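Local coordinates for protein putative aspartyl-tRNA synthetase (Leishmania major, PDB 6OD8) that probably catalyses the ATP-dependent attachment of L-aspartate to tRNA(Asp), releasing AMP and diphosphate, as a class II aminoacyl-tRNA synthetase, at residues Q229-F234 / R289-G294; P246-A251 / A269-S274; Y278-L283 / W521-F526; L308-G313 / F549-Q554. All coordinates share one frame; numbering follows the deposited sequence. Where two conformers were deposited one is given.

Overall arrangement
All four contacts lie in the class II catalytic domain. From the N terminus, contact 1 closes the first loop by setting helix 215-237 against strand 289-297 of the main sheet. Contact 2 forms within that loop, pairing strands 248-249 and 267-271. Helix 276-283, also inside it, meets 521-526, far along the chain, in contact 3, so contacts 1 and 3 cross. Contact 4 opens at 308-313, after contact 1 is complete, and closes at 549-554, beyond contact 3, which it therefore crosses as well. Strands 289-297, 310-319 and 523-529 lie consecutively in the sheet and tie contacts 1, 3 and 4 together, and every contact touches the second subunit.

Contact 1 (Q229-F234 / R289-G294); sequences QYFRQF and RVFEVG
Phe231 packs against Phe291 and Val293, joining the motif 1 helix 215-237 of the class II synthetase fold to strand 289-297, the first strand of motif 2. Phe231 CE2 makes the closest approach, 3.7 Å from Val293 CG2 and 4.0 Å from Phe291 CD1. The two rings slide past each other in opposite directions. With CG anti to the backbone N (chi1 174°), the Phe231 ring ends close to the strand although its CB does not point there. One helix position on, Arg232 offers its aliphatic part: CG lies 3.7 Å from Phe291 CE1, with CD a little farther off. No hydrogen bond crosses between the segments, whose directions are antiparallel at 164° and whose axes come within 9.9 Å.

Around this apolar patch, Leu314 and Val316 of strand 310-319 also meet Phe231, while Leu235 and Ile236 of the helix touch Phe291. The contact also reaches the dimer interface: Arg232, deposited in two conformers, makes in the one described a salt bridge from NH1 with Glu242 of the second subunit. Glu292, whose CB points away from the helix, bonds through OE1 to Ser245 OG and through OE2 forms a salt bridge with Lys247 NZ.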
# COMPACT_ATOMS: atom_id res chain seq x y z
N GLN A 229 -3.19 3.41 -6.64
CA GLN A 229 -3.31 4.82 -6.31
C GLN A 229 -4.76 5.27 -6.17
O GLN A 229 -5.13 5.95 -5.20
CB GLN A 229 -2.61 5.63 -7.38
CG GLN A 229 -2.74 7.11 -7.20
CD GLN A 229 -2.05 7.88 -8.31
OE1 GLN A 229 -1.22 7.32 -9.04
NE2 GLN A 229 -2.40 9.15 -8.47
N TYR A 230 -5.60 4.94 -7.16
CA TYR A 230 -6.99 5.42 -7.13
C TYR A 230 -7.82 4.65 -6.11
O TYR A 230 -8.71 5.23 -5.48
CB TYR A 230 -7.60 5.34 -8.53
CG TYR A 230 -6.83 6.17 -9.53
CD1 TYR A 230 -6.35 7.44 -9.18
CD2 TYR A 230 -6.59 5.71 -10.84
CE1 TYR A 230 -5.64 8.21 -10.09
CE2 TYR A 230 -5.90 6.49 -11.76
CZ TYR A 230 -5.43 7.73 -11.37
OH TYR A 230 -4.73 8.52 -12.25
N PHE A 231 -7.54 3.37 -5.92
CA PHE A 231 -8.16 2.63 -4.81
C PHE A 231 -7.95 3.35 -3.48
O PHE A 231 -8.90 3.64 -2.75
CB PHE A 231 -7.57 1.21 -4.75
CG PHE A 231 -8.02 0.38 -3.55
CD1 PHE A 231 -9.22 -0.33 -3.60
CD2 PHE A 231 -7.22 0.28 -2.40
CE1 PHE A 231 -9.64 -1.11 -2.50
CE2 PHE A 231 -7.63 -0.48 -1.30
CZ PHE A 231 -8.87 -1.20 -1.36
N ARG A 232 -6.69 3.64 -3.14
CA ARG A 232 -6.40 4.28 -1.86
C ARG A 232 -6.96 5.70 -1.80
O ARG A 232 -7.50 6.13 -0.76
CB ARG A 232 -4.90 4.31 -1.60
CG ARG A 232 -4.25 2.96 -1.34
CD ARG A 232 -2.81 3.19 -0.87
NE ARG A 232 -2.11 4.08 -1.79
CZ ARG A 232 -1.50 3.68 -2.91
NH1 ARG A 232 -1.48 2.39 -3.23
NH2 ARG A 232 -0.88 4.57 -3.69
N GLN A 233 -6.85 6.46 -2.88
CA GLN A 233 -7.29 7.85 -2.79
C GLN A 233 -8.79 7.96 -2.58
O GLN A 233 -9.25 8.81 -1.82
CB GLN A 233 -6.88 8.66 -4.02
CG GLN A 233 -7.04 10.15 -3.78
CD GLN A 233 -6.32 10.63 -2.51
OE1 GLN A 233 -5.10 10.43 -2.36
NE2 GLN A 233 -7.06 11.26 -1.60
N PHE A 234 -9.57 7.14 -3.28
CA PHE A 234 -11.02 7.14 -3.04
C PHE A 234 -11.32 6.91 -1.56
O PHE A 234 -12.14 7.61 -0.97
CB PHE A 234 -11.71 6.07 -3.87
CG PHE A 234 -13.20 5.97 -3.59
CD1 PHE A 234 -14.10 6.82 -4.23
CD2 PHE A 234 -13.70 5.06 -2.66
CE1 PHE A 234 -15.48 6.76 -3.97
CE2 PHE A 234 -15.07 4.99 -2.38
CZ PHE A 234 -15.96 5.84 -3.04
N ARG A 289 -13.71 2.45 9.70
CA ARG A 289 -13.58 2.12 8.28
C ARG A 289 -12.12 1.85 7.98
O ARG A 289 -11.30 2.73 8.30
CB ARG A 289 -14.03 3.30 7.39
CG ARG A 289 -15.49 3.74 7.50
CD ARG A 289 -15.70 5.11 6.82
NE ARG A 289 -15.34 6.21 7.72
CZ ARG A 289 -16.13 6.63 8.71
NH1 ARG A 289 -17.31 6.06 8.91
NH2 ARG A 289 -15.76 7.62 9.49
N VAL A 290 -11.78 0.72 7.34
CA VAL A 290 -10.38 0.39 7.09
C VAL A 290 -10.19 -0.12 5.66
O VAL A 290 -11.10 -0.68 5.05
CB VAL A 290 -9.82 -0.67 8.07
CG1 VAL A 290 -9.81 -0.13 9.50
CG2 VAL A 290 -10.66 -1.98 8.02
N PHE A 291 -8.97 0.00 5.17
CA PHE A 291 -8.57 -0.70 3.97
C PHE A 291 -7.16 -1.22 4.16
O PHE A 291 -6.39 -0.74 5.01
CB PHE A 291 -8.66 0.18 2.72
CG PHE A 291 -7.60 1.28 2.66
CD1 PHE A 291 -6.31 1.01 2.19
CD2 PHE A 291 -7.91 2.58 3.06
CE1 PHE A 291 -5.32 2.03 2.11
CE2 PHE A 291 -6.92 3.60 3.00
CZ PHE A 291 -5.65 3.31 2.52
N GLU A 292 -6.81 -2.23 3.36
CA GLU A 292 -5.47 -2.77 3.37
C GLU A 292 -5.06 -3.13 1.96
O GLU A 292 -5.87 -3.62 1.17
CB GLU A 292 -5.37 -4.01 4.30
CG GLU A 292 -3.97 -4.63 4.32
CD GLU A 292 -3.67 -5.45 5.58
OE1 GLU A 292 -4.60 -5.79 6.35
OE2 GLU A 292 -2.50 -5.78 5.77
N VAL A 293 -3.79 -2.90 1.64
CA VAL A 293 -3.22 -3.30 0.36
C VAL A 293 -2.01 -4.15 0.69
O VAL A 293 -1.07 -3.66 1.31
CB VAL A 293 -2.82 -2.10 -0.51
CG1 VAL A 293 -2.18 -2.58 -1.84
CG2 VAL A 293 -4.00 -1.18 -0.77
N GLY A 294 -2.05 -5.44 0.35
CA GLY A 294 -0.93 -6.28 0.69
C GLY A 294 -1.03 -7.66 0.09
O GLY A 294 -2.03 -8.02 -0.54

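Contact 2 (P246-A251 / A269-S274); sequences PKIINA and AYLAQS. With EDO (1,2-ethanediol), chain G.
Ile249 and Tyr270 form an antiparallel hydrogen-bonded pair, with Ile249 N giving to Tyr270 O at 2.8 Å and Tyr270 N to Ile249 O at 2.9 Å. Ile248 and Leu271 follow as a non-hydrogen-bonded pair, and Ala272 N carries the ladder one step further by donating to Lys247 O at 2.8 Å. The same Lys247 oxygen receives a CA-H contact from Leu271.

On the face that carries Ile248 and Leu271, Ile248 CG2 presses on Ala269 CB at 3.6 Å. On the other face, the chi1 of Ile249 (60°) places CG1 between the backbone N and the carbonyl carbon; CD1 then reaches Ala272 CA at 3.8 Å, while CG2 meets Ala272 CB at 3.9 Å. This pairing forms one side of a three-stranded antiparallel sheet, with strand 267-271 in the middle and 261-264 beyond it; its edge strand 248-249 comes just after Pro246, probably the motif 1 proline. Ile248 also packs on Phe297 of the second subunit.

The Tyr270 ring has the carbonyl oxygens of Ile249 and Asn250 at its edge, Tyr270 CD2 lying 3.7 Å from Asn250 O. A 1,2-ethanediol, probably from the crystallisation liquor, donates from O2 to Ser274 O at 2.7 Å.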
# COMPACT_ATOMS: atom_id res chain seq x y z
N PRO A 246 -0.97 -8.96 10.03
CA PRO A 246 0.13 -9.90 9.79
C PRO A 246 -0.20 -10.93 8.74
O PRO A 246 -1.33 -11.41 8.62
CB PRO A 246 0.35 -10.56 11.16
CG PRO A 246 -1.00 -10.45 11.85
CD PRO A 246 -1.53 -9.10 11.39
N LYS A 247 0.82 -11.30 7.99
CA LYS A 247 0.69 -12.38 7.03
C LYS A 247 1.10 -13.72 7.63
O LYS A 247 0.65 -14.76 7.12
CB LYS A 247 1.51 -12.07 5.77
CG LYS A 247 1.32 -10.64 5.25
CD LYS A 247 -0.17 -10.28 5.08
CE LYS A 247 -0.44 -8.77 4.92
NZ LYS A 247 -1.94 -8.49 5.04
N ILE A 248 1.86 -13.71 8.72
CA ILE A 248 2.15 -14.94 9.47
C ILE A 248 1.04 -15.16 10.50
O ILE A 248 0.73 -14.26 11.28
CB ILE A 248 3.53 -14.86 10.14
CG1 ILE A 248 4.61 -14.81 9.05
CG2 ILE A 248 3.74 -16.07 11.06
CD1 ILE A 248 6.03 -14.70 9.57
N ILE A 249 0.45 -16.34 10.50
CA ILE A 249 -0.60 -16.68 11.47
C ILE A 249 -0.28 -18.01 12.13
O ILE A 249 0.56 -18.79 11.67
CB ILE A 249 -2.00 -16.70 10.80
CG1 ILE A 249 -2.07 -17.73 9.66
CG2 ILE A 249 -2.33 -15.30 10.30
CD1 ILE A 249 -3.48 -17.79 8.98
N ASN A 250 -0.92 -18.26 13.28
CA ASN A 250 -0.48 -19.41 14.06
C ASN A 250 -1.14 -20.70 13.62
O ASN A 250 -0.70 -21.77 14.05
CB ASN A 250 -0.73 -19.19 15.55
CG ASN A 250 -2.17 -19.29 15.91
OD1 ASN A 250 -3.04 -19.03 15.08
ND2 ASN A 250 -2.45 -19.68 17.15
N ALA A 251 -2.18 -20.63 12.80
CA ALA A 251 -2.95 -21.82 12.46
C ALA A 251 -3.74 -21.55 11.18
O ALA A 251 -4.21 -20.42 11.00
CB ALA A 251 -3.90 -22.20 13.59
N ALA A 269 4.28 -22.07 11.68
CA ALA A 269 3.28 -21.06 11.45
C ALA A 269 2.80 -21.19 10.01
O ALA A 269 3.22 -22.11 9.28
CB ALA A 269 3.80 -19.65 11.75
N TYR A 270 1.92 -20.29 9.60
CA TYR A 270 1.22 -20.40 8.33
C TYR A 270 1.09 -19.02 7.72
O TYR A 270 1.22 -18.01 8.40
CB TYR A 270 -0.17 -21.06 8.53
CG TYR A 270 -0.02 -22.41 9.14
CD1 TYR A 270 0.11 -23.54 8.35
CD2 TYR A 270 0.03 -22.56 10.52
CE1 TYR A 270 0.30 -24.79 8.92
CE2 TYR A 270 0.22 -23.79 11.11
CZ TYR A 270 0.35 -24.91 10.31
OH TYR A 270 0.53 -26.14 10.89
N LEU A 271 0.85 -18.98 6.41
CA LEU A 271 0.62 -17.72 5.72
C LEU A 271 -0.88 -17.49 5.56
O LEU A 271 -1.63 -18.40 5.18
CB LEU A 271 1.30 -17.68 4.35
CG LEU A 271 2.82 -17.66 4.33
CD1 LEU A 271 3.32 -17.67 2.86
CD2 LEU A 271 3.34 -16.41 5.05
N ALA A 272 -1.29 -16.26 5.85
CA ALA A 272 -2.69 -15.89 5.78
C ALA A 272 -3.15 -15.80 4.33
O ALA A 272 -2.47 -15.24 3.47
CB ALA A 272 -2.91 -14.54 6.48
N GLN A 273 -4.33 -16.35 4.07
CA GLN A 273 -4.85 -16.29 2.71
C GLN A 273 -5.34 -14.90 2.39
O GLN A 273 -5.35 -14.50 1.22
CB GLN A 273 -6.01 -17.31 2.55
N SER A 274 -5.74 -14.15 3.41
CA SER A 274 -6.27 -12.81 3.23
C SER A 274 -6.34 -12.17 4.60
O SER A 274 -6.27 -12.88 5.61
CB SER A 274 -7.66 -12.84 2.57
OG SER A 274 -8.64 -12.97 3.56
C1 EDO G . -6.43 -15.24 8.95
O1 EDO G . -6.55 -15.88 7.66
C2 EDO G . -6.29 -13.73 8.77
O2 EDO G . -7.40 -13.16 8.04

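Contact 3 (Y278-L283 / W521-F526); sequences YKQMVL and WPHGGF
Gln280 reaches from helix 276-283 to the imidazole edge of His523, the first residue of the motif 3 strand 523-529. Gln280 CB already lies 3.7 Å from His523 NE2, and Gln280 CG is equally close. The chain stays extended beyond CG, and Gln280 CD lies at the edge of the His523 ring, in its plane. At the tip, Gln280 NE2 donates to His523 NE2 at 3.0 Å in a nearly straight bond (167° at the hydrogen). Amide and ring are turned 45° against each other, yet each nitrogen lies close to the plane of its partner's group. OE1, the other branch, is taken by Tyr512 OH and Gln276 NE2, which fixes the amide flip.

The ring itself is gripped at both nitrogens, since His523 ND1 donates to Trp521 O at 2.7 Å. Leu283 comes in beside it, CD1 resting 3.5 Å from His523 CB. Nearby, Leu283 O approaches Trp521 CD1 at 3.3 Å, while the indole NE1 bonds to Asp286. Lys279 stretches out toward the strand, but its NZ is badly angled for Phe526 O and is held instead by Asp315 and by Val316 O of strand 310-319.

Helix and strand segments run at 147° to each other with axes 9.6 Å apart. Strand 523-529 lies between 310-319 and 480-487, with helix 276-283 over the face that bears His523; Phe526 points away from that helix and packs on helix 325-342.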
# COMPACT_ATOMS: atom_id res chain seq x y z
N TYR A 278 -8.56 -10.22 10.46
CA TYR A 278 -8.01 -9.04 11.12
C TYR A 278 -8.79 -7.78 10.77
O TYR A 278 -8.99 -6.92 11.64
CB TYR A 278 -6.53 -8.88 10.76
CG TYR A 278 -5.71 -9.99 11.33
CD1 TYR A 278 -5.52 -10.10 12.70
CD2 TYR A 278 -5.13 -10.96 10.50
CE1 TYR A 278 -4.80 -11.15 13.24
CE2 TYR A 278 -4.39 -12.01 11.05
CZ TYR A 278 -4.24 -12.09 12.40
OH TYR A 278 -3.51 -13.13 12.93
N LYS A 279 -9.19 -7.61 9.51
CA LYS A 279 -9.90 -6.38 9.18
C LYS A 279 -11.24 -6.29 9.91
O LYS A 279 -11.65 -5.20 10.31
CB LYS A 279 -10.06 -6.20 7.67
CG LYS A 279 -11.00 -7.20 6.94
CD LYS A 279 -11.04 -6.85 5.44
CE LYS A 279 -11.81 -7.92 4.68
NZ LYS A 279 -12.24 -7.44 3.33
N GLN A 280 -11.89 -7.43 10.19
CA GLN A 280 -13.06 -7.37 11.06
C GLN A 280 -12.68 -7.05 12.50
O GLN A 280 -13.39 -6.30 13.19
CB GLN A 280 -13.82 -8.70 11.03
CG GLN A 280 -14.34 -9.10 9.68
CD GLN A 280 -15.14 -10.40 9.79
OE1 GLN A 280 -14.73 -11.45 9.31
NE2 GLN A 280 -16.25 -10.33 10.50
N MET A 281 -11.63 -7.68 13.02
CA MET A 281 -11.26 -7.46 14.41
C MET A 281 -10.89 -6.01 14.67
O MET A 281 -11.17 -5.49 15.75
CB MET A 281 -10.10 -8.38 14.79
CG MET A 281 -10.48 -9.87 14.66
SD MET A 281 -9.05 -11.01 14.68
CE MET A 281 -8.60 -10.68 16.36
N VAL A 282 -10.30 -5.33 13.69
CA VAL A 282 -9.89 -3.94 13.94
C VAL A 282 -11.11 -3.04 14.10
O VAL A 282 -11.09 -2.09 14.87
CB VAL A 282 -8.96 -3.45 12.82
CG1 VAL A 282 -8.57 -1.98 13.05
CG2 VAL A 282 -7.69 -4.31 12.81
N LEU A 283 -12.21 -3.35 13.40
CA LEU A 283 -13.43 -2.56 13.60
C LEU A 283 -13.95 -2.70 15.03
O LEU A 283 -14.58 -1.78 15.56
CB LEU A 283 -14.49 -2.99 12.60
CG LEU A 283 -14.24 -2.85 11.11
CD1 LEU A 283 -15.57 -2.84 10.39
CD2 LEU A 283 -13.42 -1.63 10.73
N TRP A 521 -19.65 -3.90 16.51
CA TRP A 521 -20.37 -3.09 15.51
C TRP A 521 -20.87 -3.97 14.36
O TRP A 521 -20.12 -4.80 13.86
CB TRP A 521 -19.43 -2.02 14.93
CG TRP A 521 -18.86 -1.06 15.91
CD1 TRP A 521 -17.67 -1.17 16.56
CD2 TRP A 521 -19.42 0.20 16.32
NE1 TRP A 521 -17.46 -0.06 17.38
CE2 TRP A 521 -18.51 0.80 17.23
CE3 TRP A 521 -20.59 0.90 15.97
CZ2 TRP A 521 -18.76 2.05 17.84
CZ3 TRP A 521 -20.82 2.15 16.57
CH2 TRP A 521 -19.92 2.70 17.49
N PRO A 522 -22.11 -3.77 13.89
CA PRO A 522 -22.49 -4.34 12.59
C PRO A 522 -21.54 -3.85 11.51
O PRO A 522 -21.14 -2.68 11.51
CB PRO A 522 -23.93 -3.84 12.37
CG PRO A 522 -24.45 -3.43 13.78
CD PRO A 522 -23.17 -2.94 14.50
N HIS A 523 -21.13 -4.75 10.62
CA HIS A 523 -20.09 -4.38 9.67
C HIS A 523 -20.12 -5.31 8.47
O HIS A 523 -20.82 -6.33 8.47
CB HIS A 523 -18.71 -4.39 10.33
CG HIS A 523 -18.30 -5.73 10.86
ND1 HIS A 523 -18.80 -6.26 12.02
CD2 HIS A 523 -17.41 -6.64 10.38
CE1 HIS A 523 -18.25 -7.44 12.24
NE2 HIS A 523 -17.41 -7.70 11.26
N GLY A 524 -19.38 -4.93 7.42
CA GLY A 524 -19.27 -5.70 6.20
C GLY A 524 -18.09 -5.21 5.39
O GLY A 524 -17.42 -4.25 5.76
N GLY A 525 -17.80 -5.89 4.28
CA GLY A 525 -16.60 -5.50 3.55
C GLY A 525 -16.49 -6.30 2.27
O GLY A 525 -17.40 -7.04 1.91
N PHE A 526 -15.34 -6.15 1.60
CA PHE A 526 -15.11 -6.83 0.33
C PHE A 526 -13.61 -6.85 0.06
O PHE A 526 -12.85 -6.10 0.66
CB PHE A 526 -15.86 -6.14 -0.81
CG PHE A 526 -15.56 -4.66 -0.94
CD1 PHE A 526 -14.53 -4.22 -1.77
CD2 PHE A 526 -16.35 -3.72 -0.28
CE1 PHE A 526 -14.27 -2.86 -1.91
CE2 PHE A 526 -16.12 -2.35 -0.43
CZ PHE A 526 -15.07 -1.92 -1.22

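Contact 4 (L308-G313 / F549-Q554); sequences LTEFVG and FPRDPQ
Thr309 and Arg551 face each other with their side chains set by two torsions. In Thr309 a chi1 of 54° leaves CG2 anti to the carbonyl carbon, where it presses on Pro553 CD at 3.5 Å, tighter than usual for two carbons. Arg551, bent at chi2 (-70°), lies beside the extended Glu310 and points the same way; Glu310 OE1 is 3.9 Å from Arg551 CG.

The backbones are joined directly by Thr309 N, which gives to Arg551 O at 2.9 Å from well above the carbonyl plane (42° out of it). A water makes a second link: it donates to Glu310 O at 2.7 Å and accepts from Arg551 N at 2.9 Å. Glu310 N is buried here without a partner.

The segments bring the start of strand 310-319, the second strand of motif 2, against the C-terminal tail that follows the motif 3 helix 530-538. Glu310 and Arg551 do not form an ion pair, OE1 standing 4.7 Å from NE, though their opposite charges may attract at this distance. Both serve the dimer instead: the carboxylate accepts from the backbone N atoms of Lys247 and Ile248 of the second subunit, Arg551 NE gives to Ile248 O there, and Thr309 OG1 bonds to Tyr264 of that same subunit. Arg551 NH1 folds back on Pro550 O at 3.0 Å and makes a salt bridge with the terminal carboxylate of Pro558. Farther along, Asp552 OD1 accepts from Gln554 N at 2.8 Å in an Asx turn.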
# COMPACT_ATOMS: atom_id res chain seq x y z
N LEU A 308 -2.86 -17.33 -9.39
CA LEU A 308 -1.54 -17.11 -8.83
C LEU A 308 -1.52 -17.66 -7.42
O LEU A 308 -2.55 -17.67 -6.73
CB LEU A 308 -1.20 -15.61 -8.79
CG LEU A 308 -1.16 -14.84 -10.12
CD1 LEU A 308 -1.04 -13.34 -9.85
CD2 LEU A 308 0.02 -15.34 -10.98
N THR A 309 -0.36 -18.14 -6.98
CA THR A 309 -0.26 -18.61 -5.61
C THR A 309 0.02 -17.48 -4.63
O THR A 309 -0.27 -17.60 -3.44
CB THR A 309 0.81 -19.69 -5.49
OG1 THR A 309 2.04 -19.19 -6.01
CG2 THR A 309 0.41 -20.92 -6.28
N GLU A 310 0.62 -16.40 -5.12
CA GLU A 310 0.78 -15.20 -4.33
C GLU A 310 0.27 -14.06 -5.18
O GLU A 310 0.65 -13.95 -6.36
CB GLU A 310 2.27 -14.96 -3.95
CG GLU A 310 2.45 -13.58 -3.33
CD GLU A 310 3.86 -13.33 -2.77
OE1 GLU A 310 4.74 -14.22 -2.87
OE2 GLU A 310 4.08 -12.23 -2.22
N PHE A 311 -0.57 -13.20 -4.61
CA PHE A 311 -0.93 -11.99 -5.34
C PHE A 311 -1.18 -10.87 -4.33
O PHE A 311 -0.68 -10.91 -3.20
CB PHE A 311 -2.09 -12.27 -6.32
CG PHE A 311 -3.33 -12.83 -5.68
CD1 PHE A 311 -4.45 -12.03 -5.51
CD2 PHE A 311 -3.38 -14.16 -5.29
CE1 PHE A 311 -5.63 -12.55 -4.96
CE2 PHE A 311 -4.55 -14.69 -4.72
CZ PHE A 311 -5.67 -13.88 -4.56
N VAL A 312 -1.89 -9.84 -4.76
CA VAL A 312 -2.06 -8.63 -3.97
C VAL A 312 -3.55 -8.40 -3.79
O VAL A 312 -4.30 -8.35 -4.78
CB VAL A 312 -1.41 -7.39 -4.61
CG1 VAL A 312 -1.76 -6.14 -3.78
CG2 VAL A 312 0.12 -7.58 -4.77
N GLY A 313 -3.97 -8.26 -2.53
CA GLY A 313 -5.36 -8.00 -2.21
C GLY A 313 -5.58 -6.54 -1.85
O GLY A 313 -4.80 -5.93 -1.12
N PHE A 549 6.56 -10.35 -10.84
CA PHE A 549 7.39 -11.55 -10.79
C PHE A 549 6.47 -12.66 -10.30
O PHE A 549 6.36 -12.89 -9.09
CB PHE A 549 8.59 -11.37 -9.85
CG PHE A 549 9.51 -10.27 -10.28
CD1 PHE A 549 10.45 -10.49 -11.29
CD2 PHE A 549 9.43 -9.00 -9.69
CE1 PHE A 549 11.31 -9.46 -11.71
CE2 PHE A 549 10.28 -7.96 -10.09
CZ PHE A 549 11.22 -8.18 -11.10
N PRO A 550 5.77 -13.34 -11.21
CA PRO A 550 4.62 -14.16 -10.79
C PRO A 550 5.03 -15.37 -9.95
O PRO A 550 6.14 -15.90 -10.04
CB PRO A 550 3.98 -14.60 -12.12
CG PRO A 550 4.40 -13.56 -13.13
CD PRO A 550 5.83 -13.19 -12.68
N ARG A 551 4.08 -15.83 -9.15
CA ARG A 551 4.23 -17.03 -8.35
C ARG A 551 3.09 -17.97 -8.72
O ARG A 551 1.93 -17.57 -8.69
CB ARG A 551 4.16 -16.71 -6.85
CG ARG A 551 5.35 -15.89 -6.31
CD ARG A 551 6.59 -16.80 -6.32
NE ARG A 551 7.82 -16.10 -5.95
CZ ARG A 551 8.67 -15.56 -6.81
NH1 ARG A 551 8.43 -15.60 -8.13
NH2 ARG A 551 9.75 -14.95 -6.36
N ASP A 552 3.42 -19.20 -9.07
CA ASP A 552 2.38 -20.21 -9.23
C ASP A 552 3.00 -21.51 -8.72
O ASP A 552 4.17 -21.49 -8.31
CB ASP A 552 1.86 -20.23 -10.68
CG ASP A 552 2.87 -20.73 -11.69
OD1 ASP A 552 3.71 -21.59 -11.35
OD2 ASP A 552 2.83 -20.27 -12.85
N PRO A 553 2.27 -22.64 -8.68
CA PRO A 553 2.87 -23.84 -8.07
C PRO A 553 4.20 -24.25 -8.67
O PRO A 553 5.02 -24.87 -7.98
CB PRO A 553 1.78 -24.91 -8.30
CG PRO A 553 0.53 -24.15 -8.38
CD PRO A 553 0.89 -22.89 -9.12
N GLN A 554 4.45 -23.93 -9.94
CA GLN A 554 5.69 -24.35 -10.59
C GLN A 554 6.73 -23.23 -10.68
O GLN A 554 7.83 -23.46 -11.18
CB GLN A 554 5.39 -24.91 -11.98
O HOH W 1 2.35 -13.64 -8.46